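Local coordinates for alpha,alpha-trehalose-phosphate synthase (UDP-forming) (Burkholderia xenovorans, PDB 5HXA), which belongs to glycosyltransferase family 20 and is built on the GT-B fold, with two Rossmann-like domains facing each other across a cleft, at residues E127-K130 and P131-I135; P165-V168 and P169-R173. One frame throughout, in Å; residues are numbered along the deposited sequence.

From the N terminus, contact 1 comes first: residues 127-130 leave helix 108-126, the next five turn into strand 134-138, so it closes the helix-to-strand connection with a tight turn. The chain then runs through helix 145-151 and strand 158-161 to contact 2, where 165-168 lead into the short helix 169-172. The two are in series, neither nested nor crossed, and do not touch. The centres of contacts 1 and 2 lie about 33 Å apart and their nearest atoms about 17 Å. Strands 134-138 and 158-161 are parallel neighbours in one sheet, contact 1 forming the entry to the first and contact 2 following the exit from the second, out to the subunit interface.

Contact 1: residues E127-K130 and P131-I135; sequences ELLK and PDDII
Lys-130 and Asp-133 hold each other by two hydrogen bonds. The backbone N of Asp-133 donates to Lys-130 O at 3.1 Å, closing a type I beta turn over Pro-131 and Asp-132. In return, the carboxylate of Asp-133 reaches back to the start of the turn: OD2 takes the N-H of Lys-130 at 2.7 Å, almost straight (176°), with the donor well above the carboxylate plane. The chi1 of -59°, which sets CG beside Asp-133's own N, keeps the carboxylate over the turn. This carboxylate is buried; a salt bridge from Arg-11 to the same OD2 gives it a second grip and probably favours the charged form.

The turn joins helix 108-126 to strand 134-138 in the N-terminal Rossmann-like domain of the GT-B fold. Asn-156 also donates to Lys-130 O.

The apolar contact is between Leu-129 and Ile-135, whose CD1 atoms meet at 3.8 Å, the two side chains crossing at about a right angle. The other methyl of Leu-129 lies alongside the carboxylate, CD2 covering OD2 of Asp-133 at 3.7 Å.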
loop_
_atom_site.group_PDB
_atom_site.type_symbol
_atom_site.label_atom_id
_atom_site.label_comp_id
_atom_site.label_asym_id
_atom_site.label_seq_id
_atom_site.Cartn_x
_atom_site.Cartn_y
_atom_site.Cartn_z
ATOM N N GLU A 127 2.081 39.384 6.192
ATOM C CA GLU A 127 2.096 40.826 5.949
ATOM C C GLU A 127 0.807 41.326 5.310
ATOM O O GLU A 127 0.474 42.507 5.451
ATOM C CB GLU A 127 3.280 41.205 5.057
ATOM C CG GLU A 127 4.626 40.957 5.688
ATOM C CD GLU A 127 4.778 41.684 7.005
ATOM O OE1 GLU A 127 4.620 42.922 7.023
ATOM O OE2 GLU A 127 5.038 41.014 8.027
ATOM N N LEU A 128 0.079 40.461 4.612
ATOM C CA LEU A 128 -1.118 40.845 3.878
ATOM C C LEU A 128 -2.396 40.593 4.656
ATOM O O LEU A 128 -3.475 40.938 4.169
ATOM C CB LEU A 128 -1.180 40.087 2.551
ATOM C CG LEU A 128 0.057 40.189 1.661
ATOM C CD1 LEU A 128 -0.043 39.189 0.525
ATOM C CD2 LEU A 128 0.196 41.601 1.124
ATOM N N LEU A 129 -2.302 39.998 5.842
ATOM C CA LEU A 129 -3.483 39.575 6.578
ATOM C C LEU A 129 -4.070 40.723 7.383
ATOM O O LEU A 129 -3.350 41.583 7.896
ATOM C CB LEU A 129 -3.144 38.422 7.523
ATOM C CG LEU A 129 -2.738 37.098 6.882
ATOM C CD1 LEU A 129 -2.463 36.070 7.976
ATOM C CD2 LEU A 129 -3.822 36.604 5.929
ATOM N N LYS A 130 -5.386 40.726 7.488
ATOM C CA LYS A 130 -6.123 41.572 8.398
ATOM C C LYS A 130 -6.736 40.700 9.483
ATOM O O LYS A 130 -6.940 39.499 9.279
ATOM C CB LYS A 130 -7.216 42.348 7.652
ATOM C CG LYS A 130 -6.671 43.428 6.714
ATOM C CD LYS A 130 -7.738 43.901 5.732
ATOM C CE LYS A 130 -7.453 45.309 5.222
ATOM N NZ LYS A 130 -6.100 45.429 4.617
ATOM N N PRO A 131 -7.014 41.261 10.661
ATOM C CA PRO A 131 -7.438 40.411 11.786
ATOM C C PRO A 131 -8.721 39.639 11.528
ATOM O O PRO A 131 -8.923 38.596 12.157
ATOM C CB PRO A 131 -7.605 41.410 12.941
ATOM C CG PRO A 131 -7.681 42.752 12.294
ATOM C CD PRO A 131 -6.841 42.663 11.067
ATOM N N ASP A 132 -9.577 40.104 10.618
ATOM C CA ASP A 132 -10.862 39.470 10.354
ATOM C C ASP A 132 -10.806 38.390 9.287
ATOM O O ASP A 132 -11.805 37.692 9.097
ATOM C CB ASP A 132 -11.892 40.519 9.923
ATOM C CG ASP A 132 -12.334 41.398 11.062
ATOM O OD1 ASP A 132 -12.218 40.961 12.226
ATOM O OD2 ASP A 132 -12.800 42.524 10.794
ATOM N N ASP A 133 -9.689 38.247 8.576
ATOM C CA ASP A 133 -9.632 37.300 7.468
ATOM C C ASP A 133 -9.866 35.875 7.950
ATOM O O ASP A 133 -9.503 35.505 9.070
ATOM C CB ASP A 133 -8.272 37.350 6.769
ATOM C CG ASP A 133 -7.940 38.713 6.216
ATOM O OD1 ASP A 133 -8.863 39.534 6.026
ATOM O OD2 ASP A 133 -6.742 38.955 5.967
ATOM N N ILE A 134 -10.451 35.058 7.077
ATOM C CA ILE A 134 -10.407 33.608 7.215
ATOM C C ILE A 134 -9.554 33.068 6.078
ATOM O O ILE A 134 -9.578 33.607 4.966
ATOM C CB ILE A 134 -11.810 32.973 7.218
ATOM C CG1 ILE A 134 -12.530 33.234 5.888
ATOM C CG2 ILE A 134 -12.608 33.495 8.422
ATOM C CD1 ILE A 134 -13.935 32.635 5.810
ATOM N N ILE A 135 -8.786 32.016 6.362
ATOM C CA ILE A 135 -7.766 31.510 5.448
ATOM C C ILE A 135 -8.115 30.075 5.076
ATOM O O ILE A 135 -8.364 29.246 5.959
ATOM C CB ILE A 135 -6.364 31.591 6.081
ATOM C CG1 ILE A 135 -6.071 33.032 6.525
ATOM C CG2 ILE A 135 -5.296 31.093 5.115
ATOM C CD1 ILE A 135 -4.885 33.137 7.485
#

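Contact 2: residues P165-V168 and P169-R173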
loop_
_atom_site.group_PDB
_atom_site.type_symbol
_atom_site.label_atom_id
_atom_site.label_comp_id
_atom_site.label_asym_id
_atom_site.label_seq_id
_atom_site.Cartn_x
_atom_site.Cartn_y
_atom_site.Cartn_z
ATOM N N PRO A 165 -6.044 11.400 -1.868
ATOM C CA PRO A 165 -6.345 10.544 -0.711
ATOM C C PRO A 165 -5.426 10.838 0.467
ATOM O O PRO A 165 -4.310 11.333 0.307
ATOM C CB PRO A 165 -6.102 9.115 -1.236
ATOM C CG PRO A 165 -6.132 9.229 -2.743
ATOM C CD PRO A 165 -5.596 10.607 -3.033
ATOM N N PHE A 166 -5.908 10.506 1.671
ATOM C CA PHE A 166 -5.050 10.499 2.853
ATOM C C PHE A 166 -4.816 9.051 3.261
ATOM O O PHE A 166 -5.764 8.374 3.684
ATOM C CB PHE A 166 -5.650 11.298 4.019
ATOM C CG PHE A 166 -4.653 11.545 5.129
ATOM C CD1 PHE A 166 -3.723 12.578 5.021
ATOM C CD2 PHE A 166 -4.596 10.706 6.245
ATOM C CE1 PHE A 166 -2.771 12.803 6.025
ATOM C CE2 PHE A 166 -3.643 10.921 7.250
ATOM C CZ PHE A 166 -2.731 11.982 7.136
ATOM N N PRO A 167 -3.593 8.529 3.144
ATOM C CA PRO A 167 -3.400 7.085 3.271
ATOM C C PRO A 167 -3.524 6.622 4.716
ATOM O O PRO A 167 -3.212 7.353 5.661
ATOM C CB PRO A 167 -1.973 6.873 2.734
ATOM C CG PRO A 167 -1.253 8.164 3.112
ATOM C CD PRO A 167 -2.325 9.244 2.866
ATOM N N VAL A 168 -3.972 5.379 4.878
ATOM C CA VAL A 168 -4.197 4.797 6.205
ATOM C C VAL A 168 -2.867 4.727 6.952
ATOM O O VAL A 168 -1.801 4.818 6.319
ATOM C CB VAL A 168 -4.873 3.416 6.101
ATOM C CG1 VAL A 168 -6.318 3.560 5.558
ATOM C CG2 VAL A 168 -4.068 2.491 5.236
ATOM N N PRO A 169 -2.883 4.591 8.284
ATOM C CA PRO A 169 -1.627 4.663 9.056
ATOM C C PRO A 169 -0.523 3.713 8.606
ATOM O O PRO A 169 0.639 4.133 8.575
ATOM C CB PRO A 169 -2.096 4.345 10.488
ATOM C CG PRO A 169 -3.482 4.944 10.539
ATOM C CD PRO A 169 -4.069 4.640 9.166
ATOM N N GLU A 170 -0.830 2.451 8.281
ATOM C CA GLU A 170 0.228 1.526 7.863
ATOM C C GLU A 170 1.008 2.055 6.668
ATOM O O GLU A 170 2.182 1.709 6.499
ATOM C CB GLU A 170 -0.345 0.149 7.520
ATOM C CG GLU A 170 -0.721 -0.705 8.734
ATOM C CD GLU A 170 0.487 -1.090 9.582
ATOM O OE1 GLU A 170 1.645 -1.102 9.079
ATOM O OE2 GLU A 170 0.267 -1.414 10.757
ATOM N N VAL A 171 0.368 2.860 5.823
ATOM C CA VAL A 171 1.006 3.414 4.631
ATOM C C VAL A 171 1.611 4.777 4.920
ATOM O O VAL A 171 2.742 5.051 4.512
ATOM C CB VAL A 171 -0.009 3.477 3.470
ATOM C CG1 VAL A 171 0.557 4.259 2.264
ATOM C CG2 VAL A 171 -0.422 2.063 3.056
ATOM N N LEU A 172 0.861 5.634 5.624
ATOM C CA LEU A 172 1.370 6.947 6.018
ATOM C C LEU A 172 2.692 6.849 6.771
ATOM O O LEU A 172 3.586 7.683 6.579
ATOM C CB LEU A 172 0.338 7.669 6.898
ATOM C CG LEU A 172 0.744 9.072 7.364
ATOM C CD1 LEU A 172 0.635 10.030 6.197
ATOM C CD2 LEU A 172 -0.123 9.534 8.525
ATOM N N ARG A 173 2.829 5.851 7.653
ATOM C CA ARG A 173 4.016 5.803 8.500
ATOM C C ARG A 173 5.281 5.450 7.727
ATOM O O ARG A 173 6.376 5.546 8.298
ATOM C CB ARG A 173 3.808 4.825 9.666
ATOM C CG ARG A 173 3.699 3.336 9.308
ATOM C CD ARG A 173 3.173 2.537 10.526
ATOM N NE ARG A 173 3.263 1.086 10.359
ATOM C CZ ARG A 173 4.236 0.333 10.869
ATOM N NH1 ARG A 173 5.207 0.893 11.582
ATOM N NH2 ARG A 173 4.245 -0.976 10.662
#
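The carbonyl oxygen of Val-168, at the N-cap position, accepts two backbone N-H groups of the helical turn that follows: Leu-172 N at 2.9 Å and, in a more bent bond, Val-171 N at 3.0 Å. The valine side chain offers no acceptor to the N-H groups of the first turn; its carbonyl opens the helical bonding. Pro-169 takes the first helical position, where its nitrogen has no N-H to place.

The residues ahead of the cap fold back against the same turn. Pro-167 sets CB 3.7 Å from CG1 of Val-171, while its CG lies 4.1 Å from CD1 of Leu-172, the two side chains crossing at about a right angle. With CG swung anti to the backbone N (chi1 -179°), Leu-172 extends to the ring of Phe-166, where CD2 meets CZ at 3.8 Å, obliquely. Arg-173 is modelled in two conformers; in one of them it grips Glu-170 side-on, NE and NH2 each 3.0 Å from OE1, which lies in the guanidinium plane. NE comes from above the carboxylate plane and NH2 on the syn side. The same OE1 makes a salt bridge to Arg-370 of the second subunit, and a sodium ion is bound about 4 Å from the Glu-170 side chain.

Phe-166 meets Phe-97 of helix 78-97 and Phe-202 of helix 196-208 edge-to-face. Val-171 packs on Thr-96 and Leu-172 on Phe-97, both of helix 78-97; Leu-172 also touches Val-182 of helix 178-185 and Phe-205 of helix 196-208, so this short helix, reached from strand 158-161, is wedged among three helices of the N-terminal domain.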